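Local coordinates for ebony (Drosophila melanogaster, PDB 6DYM), which probably forms the peptide bond that joins beta-alanine to an amine, as the C-terminal condensation domain of the nonribosomal peptide synthetase Ebony, at residues L112-S122 with A151-T161. Residues are numbered along the deposited sequence; the frame is centred on the assembly and turned at random.
Sequences LPKGLNQILHS and AREKQFAGIFT
Gln118 O is gripped by two consecutive backbone amides: Ala157 N reaches it at 2.8 Å from well off the carbonyl direction, and Gly158 N at 3.3 Å almost head-on. From there strands 119-122 and 158-161 run parallel, with Leu120 bonded through N to Gly158 O and through O to Phe160 N (2.8 Å), and Ser122 N closing on Phe160 O. Just before the strands, the Phe156 ring lies between two groups of 112-122. Leu120 CB sits over one face, 4.1 Å from the ring centroid, while the Asn117 amide stacks on the opposite face, its plane 18° from that of the ring. With CG anti to the backbone N (chi1 -162°), Asn117 also sends ND2 to Lys154 O (3.3 Å), next to the Schellman motif that ends helix 133-153. An alanine replacing Phe156 would remove this ring and would probably leave the Asn117 amide freer to turn and a gap beside Leu120. The helix links the two strands in a right-handed beta-alpha-beta crossover, and the mixed sheet order is consistent with a GNAT-like acetyltransferase fold, in which the corresponding neighbouring strands splay apart at the cofactor site. Leu120, its CG anti to N (chi1 -175°), extends CD2 to Ala151 CB at 3.9 Å beneath the helix. On the other sheet face, Leu112 CD1 rests over the Phe160 ring (3.8 Å to the centroid), and Ile119 CG2 packs beside Phe160 CB. Trp210 of strand 205-212 touches both Leu112 and Phe160. The His121 ring presents its CD2 edge to Phe160 O, while ND1 bonds to Glu84.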
loop_
_atom_site.group_PDB
_atom_site.type_symbol
_atom_site.label_atom_id
_atom_site.label_comp_id
_atom_site.label_asym_id
_atom_site.label_seq_id
_atom_site.Cartn_x
_atom_site.Cartn_y
_atom_site.Cartn_z
ATOM N N LEU A 112 -5.429 4.677 -17.877
ATOM C CA LEU A 112 -4.939 5.797 -17.088
ATOM C C LEU A 112 -3.947 6.631 -17.892
ATOM O O LEU A 112 -3.387 6.159 -18.887
ATOM C CB LEU A 112 -4.289 5.280 -15.799
ATOM C CG LEU A 112 -5.250 4.530 -14.871
ATOM C CD1 LEU A 112 -4.568 4.179 -13.554
ATOM C CD2 LEU A 112 -6.512 5.346 -14.628
ATOM N N PRO A 113 -3.703 7.884 -17.489
ATOM C CA PRO A 113 -2.858 8.771 -18.303
ATOM C C PRO A 113 -1.455 8.220 -18.512
ATOM O O PRO A 113 -0.847 7.639 -17.609
ATOM C CB PRO A 113 -2.828 10.074 -17.493
ATOM C CG PRO A 113 -4.054 10.032 -16.661
ATOM C CD PRO A 113 -4.264 8.589 -16.320
ATOM N N LYS A 114 -0.942 8.421 -19.723
ATOM C CA LYS A 114 0.399 7.996 -20.077
ATOM C C LYS A 114 1.422 9.031 -19.628
ATOM O O LYS A 114 1.114 10.212 -19.441
ATOM C CB LYS A 114 0.518 7.772 -21.588
ATOM C CG LYS A 114 -0.427 6.724 -22.152
ATOM C CD LYS A 114 0.074 5.315 -21.864
ATOM C CE LYS A 114 -0.399 4.330 -22.929
ATOM N NZ LYS A 114 -1.843 3.992 -22.783
ATOM N N GLY A 115 2.653 8.572 -19.454
ATOM C CA GLY A 115 3.754 9.457 -19.149
ATOM C C GLY A 115 4.120 9.448 -17.674
ATOM O O GLY A 115 3.374 8.977 -16.811
ATOM N N LEU A 116 5.302 9.981 -17.391
ATOM C CA LEU A 116 5.781 10.086 -16.026
ATOM C C LEU A 116 5.051 11.214 -15.302
ATOM O O LEU A 116 4.464 12.106 -15.919
ATOM C CB LEU A 116 7.294 10.326 -16.004
ATOM C CG LEU A 116 8.241 9.116 -16.049
ATOM C CD1 LEU A 116 7.738 8.016 -16.980
ATOM C CD2 LEU A 116 9.644 9.549 -16.457
ATOM N N ASN A 117 5.080 11.150 -13.972
ATOM C CA ASN A 117 4.500 12.183 -13.115
ATOM C C ASN A 117 2.993 12.308 -13.330
ATOM O O ASN A 117 2.419 13.390 -13.181
ATOM C CB ASN A 117 5.191 13.534 -13.337
ATOM C CG ASN A 117 4.938 14.512 -12.211
ATOM O OD1 ASN A 117 5.837 14.795 -11.426
ATOM N ND2 ASN A 117 3.714 15.021 -12.116
ATOM N N GLN A 118 2.341 11.205 -13.690
ATOM C CA GLN A 118 0.900 11.175 -13.898
ATOM C C GLN A 118 0.177 10.359 -12.838
ATOM O O GLN A 118 -0.812 10.820 -12.264
ATOM C CB GLN A 118 0.578 10.604 -15.289
ATOM C CG GLN A 118 1.104 11.435 -16.452
ATOM C CD GLN A 118 0.230 12.633 -16.758
ATOM O OE1 GLN A 118 -0.726 12.921 -16.037
ATOM N NE2 GLN A 118 0.555 13.341 -17.835
ATOM N N ILE A 119 0.650 9.153 -12.564
ATOM C CA ILE A 119 -0.032 8.218 -11.681
ATOM C C ILE A 119 0.787 8.090 -10.404
ATOM O O ILE A 119 1.895 7.539 -10.420
ATOM C CB ILE A 119 -0.226 6.855 -12.354
ATOM C CG1 ILE A 119 -0.842 7.026 -13.745
ATOM C CG2 ILE A 119 -1.089 5.969 -11.498
ATOM C CD1 ILE A 119 -0.973 5.724 -14.500
ATOM N N LEU A 120 0.243 8.589 -9.296
ATOM C CA LEU A 120 0.838 8.379 -7.983
ATOM C C LEU A 120 0.320 7.062 -7.416
ATOM O O LEU A 120 -0.875 6.927 -7.131
ATOM C CB LEU A 120 0.517 9.537 -7.039
ATOM C CG LEU A 120 1.222 9.405 -5.691
ATOM C CD1 LEU A 120 2.738 9.505 -5.873
ATOM C CD2 LEU A 120 0.718 10.444 -4.698
ATOM N N HIS A 121 1.219 6.098 -7.248
ATOM C CA HIS A 121 0.864 4.762 -6.782
ATOM C C HIS A 121 1.035 4.717 -5.271
ATOM O O HIS A 121 2.161 4.772 -4.766
ATOM C CB HIS A 121 1.722 3.697 -7.460
ATOM C CG HIS A 121 1.337 2.295 -7.099
ATOM N ND1 HIS A 121 2.211 1.232 -7.194
ATOM C CD2 HIS A 121 0.172 1.783 -6.635
ATOM C CE1 HIS A 121 1.599 0.125 -6.810
ATOM N NE2 HIS A 121 0.361 0.431 -6.466
ATOM N N SER A 122 -0.081 4.637 -4.552
ATOM C CA SER A 122 -0.059 4.403 -3.109
ATOM C C SER A 122 0.116 2.908 -2.906
ATOM O O SER A 122 -0.838 2.138 -3.030
ATOM C CB SER A 122 -1.338 4.909 -2.453
ATOM O OG SER A 122 -1.323 4.648 -1.057
ATOM N N ALA A 151 -0.053 14.471 -3.953
ATOM C CA ALA A 151 -0.398 14.300 -5.361
ATOM C C ALA A 151 -0.559 15.643 -6.070
ATOM O O ALA A 151 0.020 15.859 -7.143
ATOM C CB ALA A 151 -1.673 13.463 -5.478
ATOM N N ARG A 152 -1.352 16.558 -5.493
ATOM C CA ARG A 152 -1.545 17.867 -6.122
ATOM C C ARG A 152 -0.251 18.666 -6.139
ATOM O O ARG A 152 0.121 19.251 -7.162
ATOM C CB ARG A 152 -2.627 18.682 -5.402
ATOM C CG ARG A 152 -3.702 17.910 -4.678
ATOM C CD ARG A 152 -4.877 18.818 -4.319
ATOM N NE ARG A 152 -4.513 19.820 -3.312
ATOM C CZ ARG A 152 -4.603 19.636 -1.996
ATOM N NH1 ARG A 152 -5.050 18.484 -1.513
ATOM N NH2 ARG A 152 -4.247 20.604 -1.158
ATOM N N GLU A 153 0.440 18.720 -4.998
ATOM C CA GLU A 153 1.617 19.571 -4.883
ATOM C C GLU A 153 2.741 19.090 -5.795
ATOM O O GLU A 153 3.528 19.895 -6.306
ATOM C CB GLU A 153 2.053 19.628 -3.415
ATOM C CG GLU A 153 3.536 19.817 -3.172
ATOM C CD GLU A 153 3.921 19.530 -1.728
ATOM O OE1 GLU A 153 3.395 20.222 -0.829
ATOM O OE2 GLU A 153 4.742 18.615 -1.491
ATOM N N LYS A 154 2.823 17.783 -6.026
ATOM C CA LYS A 154 3.788 17.215 -6.955
ATOM C C LYS A 154 3.253 17.127 -8.381
ATOM O O LYS A 154 3.942 16.591 -9.254
ATOM C CB LYS A 154 4.232 15.829 -6.477
ATOM C CG LYS A 154 4.909 15.835 -5.112
ATOM C CD LYS A 154 6.398 16.083 -5.247
ATOM C CE LYS A 154 7.091 16.077 -3.890
ATOM N NZ LYS A 154 8.564 16.243 -4.041
ATOM N N GLN A 155 2.037 17.625 -8.629
ATOM C CA GLN A 155 1.482 17.768 -9.980
ATOM C C GLN A 155 1.175 16.418 -10.630
ATOM O O GLN A 155 1.322 16.256 -11.841
ATOM C CB GLN A 155 2.403 18.595 -10.885
ATOM C CG GLN A 155 2.732 19.986 -10.356
ATOM C CD GLN A 155 3.468 20.837 -11.380
ATOM O OE1 GLN A 155 3.443 20.548 -12.577
ATOM N NE2 GLN A 155 4.123 21.895 -10.912
ATOM N N PHE A 156 0.734 15.448 -9.834
ATOM C CA PHE A 156 0.254 14.204 -10.412
ATOM C C PHE A 156 -1.193 14.366 -10.867
ATOM O O PHE A 156 -1.912 15.266 -10.428
ATOM C CB PHE A 156 0.374 13.055 -9.410
ATOM C CG PHE A 156 1.766 12.497 -9.294
ATOM C CD1 PHE A 156 2.728 13.149 -8.538
ATOM C CD2 PHE A 156 2.113 11.325 -9.948
ATOM C CE1 PHE A 156 4.013 12.640 -8.430
ATOM C CE2 PHE A 156 3.399 10.811 -9.845
ATOM C CZ PHE A 156 4.350 11.471 -9.083
ATOM N N ALA A 157 -1.612 13.485 -11.779
ATOM C CA ALA A 157 -2.986 13.533 -12.268
ATOM C C ALA A 157 -3.949 12.806 -11.341
ATOM O O ALA A 157 -5.116 13.205 -11.229
ATOM C CB ALA A 157 -3.068 12.940 -13.677
ATOM N N GLY A 158 -3.496 11.750 -10.677
ATOM C CA GLY A 158 -4.376 11.059 -9.753
ATOM C C GLY A 158 -3.618 10.062 -8.908
ATOM O O GLY A 158 -2.410 9.864 -9.066
ATOM N N ILE A 159 -4.364 9.426 -8.004
ATOM C CA ILE A 159 -3.834 8.443 -7.067
ATOM C C ILE A 159 -4.420 7.077 -7.401
ATOM O O ILE A 159 -5.632 6.941 -7.610
ATOM C CB ILE A 159 -4.149 8.837 -5.610
ATOM C CG1 ILE A 159 -3.504 10.185 -5.279
ATOM C CG2 ILE A 159 -3.673 7.759 -4.652
ATOM C CD1 ILE A 159 -3.968 10.775 -3.985
ATOM N N PHE A 160 -3.561 6.061 -7.403
ATOM C CA PHE A 160 -3.875 4.723 -7.888
ATOM C C PHE A 160 -3.463 3.714 -6.825
ATOM O O PHE A 160 -2.336 3.774 -6.325
ATOM C CB PHE A 160 -3.121 4.484 -9.200
ATOM C CG PHE A 160 -3.456 3.206 -9.902
ATOM C CD1 PHE A 160 -4.748 2.939 -10.314
ATOM C CD2 PHE A 160 -2.454 2.292 -10.209
ATOM C CE1 PHE A 160 -5.044 1.766 -10.994
ATOM C CE2 PHE A 160 -2.742 1.122 -10.885
ATOM C CZ PHE A 160 -4.043 0.859 -11.276
ATOM N N THR A 161 -4.367 2.800 -6.470
ATOM C CA THR A 161 -4.041 1.804 -5.455
ATOM C C THR A 161 -5.005 0.625 -5.553
ATOM O O THR A 161 -6.138 0.769 -6.024
ATOM C CB THR A 161 -4.080 2.411 -4.041
ATOM O OG1 THR A 161 -3.722 1.416 -3.075
ATOM C CG2 THR A 161 -5.466 2.958 -3.715
HETATM O O HOH W 1 -0.263 15.528 -14.254
HETATM O O HOH W 2 -1.887 -0.148 -3.946
#